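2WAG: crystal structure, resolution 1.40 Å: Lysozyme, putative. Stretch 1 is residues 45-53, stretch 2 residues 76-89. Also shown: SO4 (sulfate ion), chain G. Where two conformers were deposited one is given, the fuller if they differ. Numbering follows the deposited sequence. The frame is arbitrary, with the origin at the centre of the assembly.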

# COMPACT_ATOMS: atom_id res chain seq x y z
N ALA A 45 5.99 -12.74 12.60
CA ALA A 45 5.68 -13.72 13.64
C ALA A 45 4.55 -13.25 14.53
O ALA A 45 3.56 -13.96 14.68
N THR A 46 4.71 -12.09 15.13
CA THR A 46 3.85 -11.65 16.22
C THR A 46 3.44 -10.20 16.02
O THR A 46 4.08 -9.42 15.27
N GLU A 47 2.37 -9.82 16.73
CA GLU A 47 1.95 -8.44 16.81
C GLU A 47 1.46 -8.16 18.21
O GLU A 47 0.75 -8.98 18.80
N GLY A 48 1.84 -7.01 18.76
CA GLY A 48 1.39 -6.64 20.10
C GLY A 48 1.71 -7.68 21.15
O GLY A 48 2.71 -8.38 21.07
N SER A 49 0.87 -7.81 22.16
CA SER A 49 1.29 -8.65 23.27
C SER A 49 0.62 -10.04 23.22
O SER A 49 0.91 -10.85 24.08
N ALA A 50 -0.20 -10.34 22.21
CA ALA A 50 -0.83 -11.65 22.17
C ALA A 50 -1.09 -12.26 20.79
O ALA A 50 -1.47 -13.43 20.68
N PHE A 51 -0.86 -11.51 19.72
CA PHE A 51 -1.23 -11.99 18.40
C PHE A 51 -0.09 -12.76 17.72
O PHE A 51 1.07 -12.37 17.81
N VAL A 52 -0.45 -13.85 17.04
CA VAL A 52 0.49 -14.66 16.26
C VAL A 52 -0.02 -14.77 14.82
O VAL A 52 -1.16 -15.17 14.58
N ASP A 53 0.83 -14.39 13.87
CA ASP A 53 0.46 -14.49 12.45
C ASP A 53 0.15 -15.96 12.11
O ASP A 53 0.90 -16.86 12.49
N PHE A 76 4.90 -3.83 16.04
CA PHE A 76 4.79 -3.11 17.31
C PHE A 76 3.39 -2.57 17.58
O PHE A 76 2.73 -2.06 16.66
N SER A 77 2.96 -2.67 18.83
CA SER A 77 1.73 -2.05 19.30
C SER A 77 2.06 -0.85 20.18
O SER A 77 2.95 -0.91 21.03
N PHE A 78 1.33 0.24 19.99
CA PHE A 78 1.43 1.41 20.87
C PHE A 78 0.65 1.24 22.17
O PHE A 78 0.68 2.14 23.00
N ASP A 79 -0.01 0.10 22.34
CA ASP A 79 -0.96 -0.04 23.44
C ASP A 79 -0.68 -1.14 24.44
O ASP A 79 -1.52 -1.42 25.29
N SER A 80 0.50 -1.75 24.36
CA SER A 80 0.93 -2.67 25.41
C SER A 80 2.41 -2.51 25.70
O SER A 80 3.15 -1.88 24.93
N LYS A 81 2.84 -3.05 26.83
CA LYS A 81 4.22 -2.81 27.26
C LYS A 81 5.25 -3.50 26.37
O LYS A 81 5.00 -4.58 25.84
N GLY A 82 6.41 -2.88 26.27
CA GLY A 82 7.52 -3.46 25.51
C GLY A 82 7.89 -4.82 26.06
O GLY A 82 8.20 -5.74 25.32
N GLU A 83 7.87 -4.97 27.39
CA GLU A 83 8.30 -6.23 27.96
C GLU A 83 7.41 -7.38 27.51
O GLU A 83 7.88 -8.45 27.17
N THR A 84 6.09 -7.15 27.51
CA THR A 84 5.15 -8.17 27.10
C THR A 84 5.24 -8.47 25.60
O THR A 84 5.13 -9.61 25.17
N GLN A 85 5.48 -7.43 24.81
CA GLN A 85 5.66 -7.63 23.37
C GLN A 85 6.93 -8.44 23.08
O GLN A 85 6.90 -9.33 22.25
N ALA A 86 8.03 -8.14 23.79
CA ALA A 86 9.26 -8.91 23.62
C ALA A 86 9.05 -10.37 24.01
O ALA A 86 9.53 -11.29 23.35
N GLU A 87 8.36 -10.57 25.14
CA GLU A 87 8.09 -11.93 25.59
C GLU A 87 7.27 -12.71 24.57
O GLU A 87 7.49 -13.90 24.36
N GLN A 88 6.38 -12.01 23.88
CA GLN A 88 5.59 -12.66 22.86
C GLN A 88 6.41 -13.07 21.63
O GLN A 88 6.30 -14.19 21.13
N PHE A 89 7.26 -12.17 21.14
CA PHE A 89 8.13 -12.55 20.03
C PHE A 89 9.02 -13.73 20.45
O PHE A 89 9.16 -14.70 19.73

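Strand 45-47 and the turn after it dock against helix 82-89 and the loop before it through a small, largely polar contact centred on Ser-49, with a sulfate ion bridging the two stretches. Ser-49, in the m rotamer, places its hydroxyl between two p-rotamer side chains: OG lies 2.6 Å from Thr-84 OG1 and 2.7 Å from Ser-80 OG, both within hydrogen-bonding reach. Thr-84 OG1 also donates to Lys-81 O (2.7 Å), tying this cluster to the N-cap residue. The sulfate, probably from the crystallisation liquor, accepts hydrogen bonds from Ser-49 N to O2 (2.7 Å) and from Ser-80 OG to O4 (2.7 Å), and a very short one from Ser-77 OG to O4 (2.5 Å).

Gly-48 has positive phi and sits close to the loop, its CA 3.6 Å from Ser-77 CB; a CB here would clash with sulfate O2. Gln-85 (m) braces that loop from the helix, its NE2 donating to Ser-77 O (2.9 Å) and Ser-80 O (3.0 Å). One turn further on, Gln-88, with chi1 at -96° between rotamer wells, points toward the strand side, and in the conformer given its CG comes unusually close to Ser-49 O (2.8 Å), while water 2 links Ser-49 O to Thr-84 O. At the far end, Thr-46 (p) points toward the helix, with OG1 3.5 Å from Phe-89 CD1 at the ring edge; this buried hydroxyl has no polar partner.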

# COMPACT_ATOMS: atom_id res chain seq x y z
CB ALA A 45 6.94 -13.98 14.48
CB THR A 46 4.57 -11.81 17.58
OG1 THR A 46 5.90 -11.27 17.47
CG2 THR A 46 4.68 -13.24 17.95
CB GLU A 47 0.88 -8.09 15.75
CG GLU A 47 0.40 -6.64 15.84
CD GLU A 47 -0.42 -6.18 14.65
OE1 GLU A 47 -0.63 -6.96 13.71
OE2 GLU A 47 -0.88 -5.02 14.69
CB SER A 49 1.15 -7.93 24.65
OG SER A 49 2.10 -6.87 24.85
CB ALA A 50 -2.13 -11.60 22.98
CB PHE A 51 -1.69 -10.82 17.52
CG PHE A 51 -2.09 -11.21 16.14
CD1 PHE A 51 -3.41 -11.55 15.85
CD2 PHE A 51 -1.15 -11.25 15.11
CE1 PHE A 51 -3.79 -11.90 14.55
CE2 PHE A 51 -1.52 -11.60 13.82
CZ PHE A 51 -2.83 -11.94 13.54
CB VAL A 52 0.65 -16.10 16.84
CG1 VAL A 52 1.69 -16.89 16.05
CG2 VAL A 52 1.05 -16.03 18.32
CB ASP A 53 1.60 -13.92 11.59
CG ASP A 53 1.29 -13.97 10.11
OD1 ASP A 53 0.94 -12.90 9.55
OD2 ASP A 53 1.39 -15.07 9.51
CB PHE A 76 5.81 -1.97 17.29
CG PHE A 76 5.96 -1.23 18.60
CD1 PHE A 76 6.58 -1.81 19.70
CD2 PHE A 76 5.50 0.08 18.71
CE1 PHE A 76 6.72 -1.08 20.91
CE2 PHE A 76 5.67 0.81 19.88
CZ PHE A 76 6.26 0.22 20.97
CB SER A 77 0.92 -3.04 20.12
OG SER A 77 -0.16 -2.35 20.74
CB PHE A 78 0.95 2.65 20.11
CG PHE A 78 1.80 2.97 18.91
CD1 PHE A 78 3.08 3.44 19.07
CD2 PHE A 78 1.32 2.78 17.62
CE1 PHE A 78 3.89 3.74 17.97
CE2 PHE A 78 2.13 3.07 16.52
CZ PHE A 78 3.40 3.55 16.70
CB ASP A 79 -2.37 -0.14 22.89
CG ASP A 79 -2.84 1.20 22.36
OD1 ASP A 79 -3.00 2.14 23.16
OD2 ASP A 79 -2.98 1.34 21.14
CB SER A 80 0.61 -4.11 25.06
OG SER A 80 1.23 -4.49 23.85
CB LYS A 81 4.41 -3.25 28.71
CG LYS A 81 3.68 -2.37 29.73
CD LYS A 81 4.02 -2.79 31.15
CE LYS A 81 3.86 -4.29 31.31
NZ LYS A 81 2.45 -4.76 31.40
CB GLU A 83 8.32 -6.14 29.50
CG GLU A 83 8.67 -7.47 30.15
CD GLU A 83 8.49 -7.48 31.65
OE1 GLU A 83 7.41 -7.08 32.14
OE2 GLU A 83 9.44 -7.91 32.33
CB THR A 84 3.73 -7.77 27.51
OG1 THR A 84 3.42 -6.46 27.01
CG2 THR A 84 3.67 -7.69 28.99
CB GLN A 85 5.68 -6.29 22.66
CG GLN A 85 4.32 -5.60 22.71
CD GLN A 85 4.25 -4.41 21.81
OE1 GLN A 85 4.28 -4.56 20.58
NE2 GLN A 85 4.17 -3.22 22.39
CB ALA A 86 10.39 -8.32 24.45
CB GLU A 87 7.35 -11.90 26.95
CG GLU A 87 8.26 -11.47 28.12
CD GLU A 87 7.52 -11.07 29.39
OE1 GLU A 87 6.31 -10.72 29.37
OE2 GLU A 87 8.18 -11.06 30.46
CB GLN A 88 4.41 -11.78 22.54
CG GLN A 88 3.21 -12.23 23.34
CD GLN A 88 2.70 -13.59 22.87
OE1 GLN A 88 2.81 -14.60 23.57
NE2 GLN A 88 2.15 -13.61 21.67
CB PHE A 89 8.94 -11.33 19.62
CG PHE A 89 9.84 -11.54 18.42
CD1 PHE A 89 9.35 -11.34 17.13
CD2 PHE A 89 11.17 -11.92 18.58
CE1 PHE A 89 10.19 -11.48 16.03
CE2 PHE A 89 12.01 -12.09 17.47
CZ PHE A 89 11.52 -11.85 16.20
S SO4 G . -2.05 -5.00 22.08
O1 SO4 G . -2.40 -4.56 20.74
O2 SO4 G . -1.40 -6.29 22.32
O3 SO4 G . -2.99 -4.60 23.13
O4 SO4 G . -0.92 -4.08 22.34
O HOH W 1 -0.12 -3.45 16.71
O HOH W 2 3.18 -11.01 26.09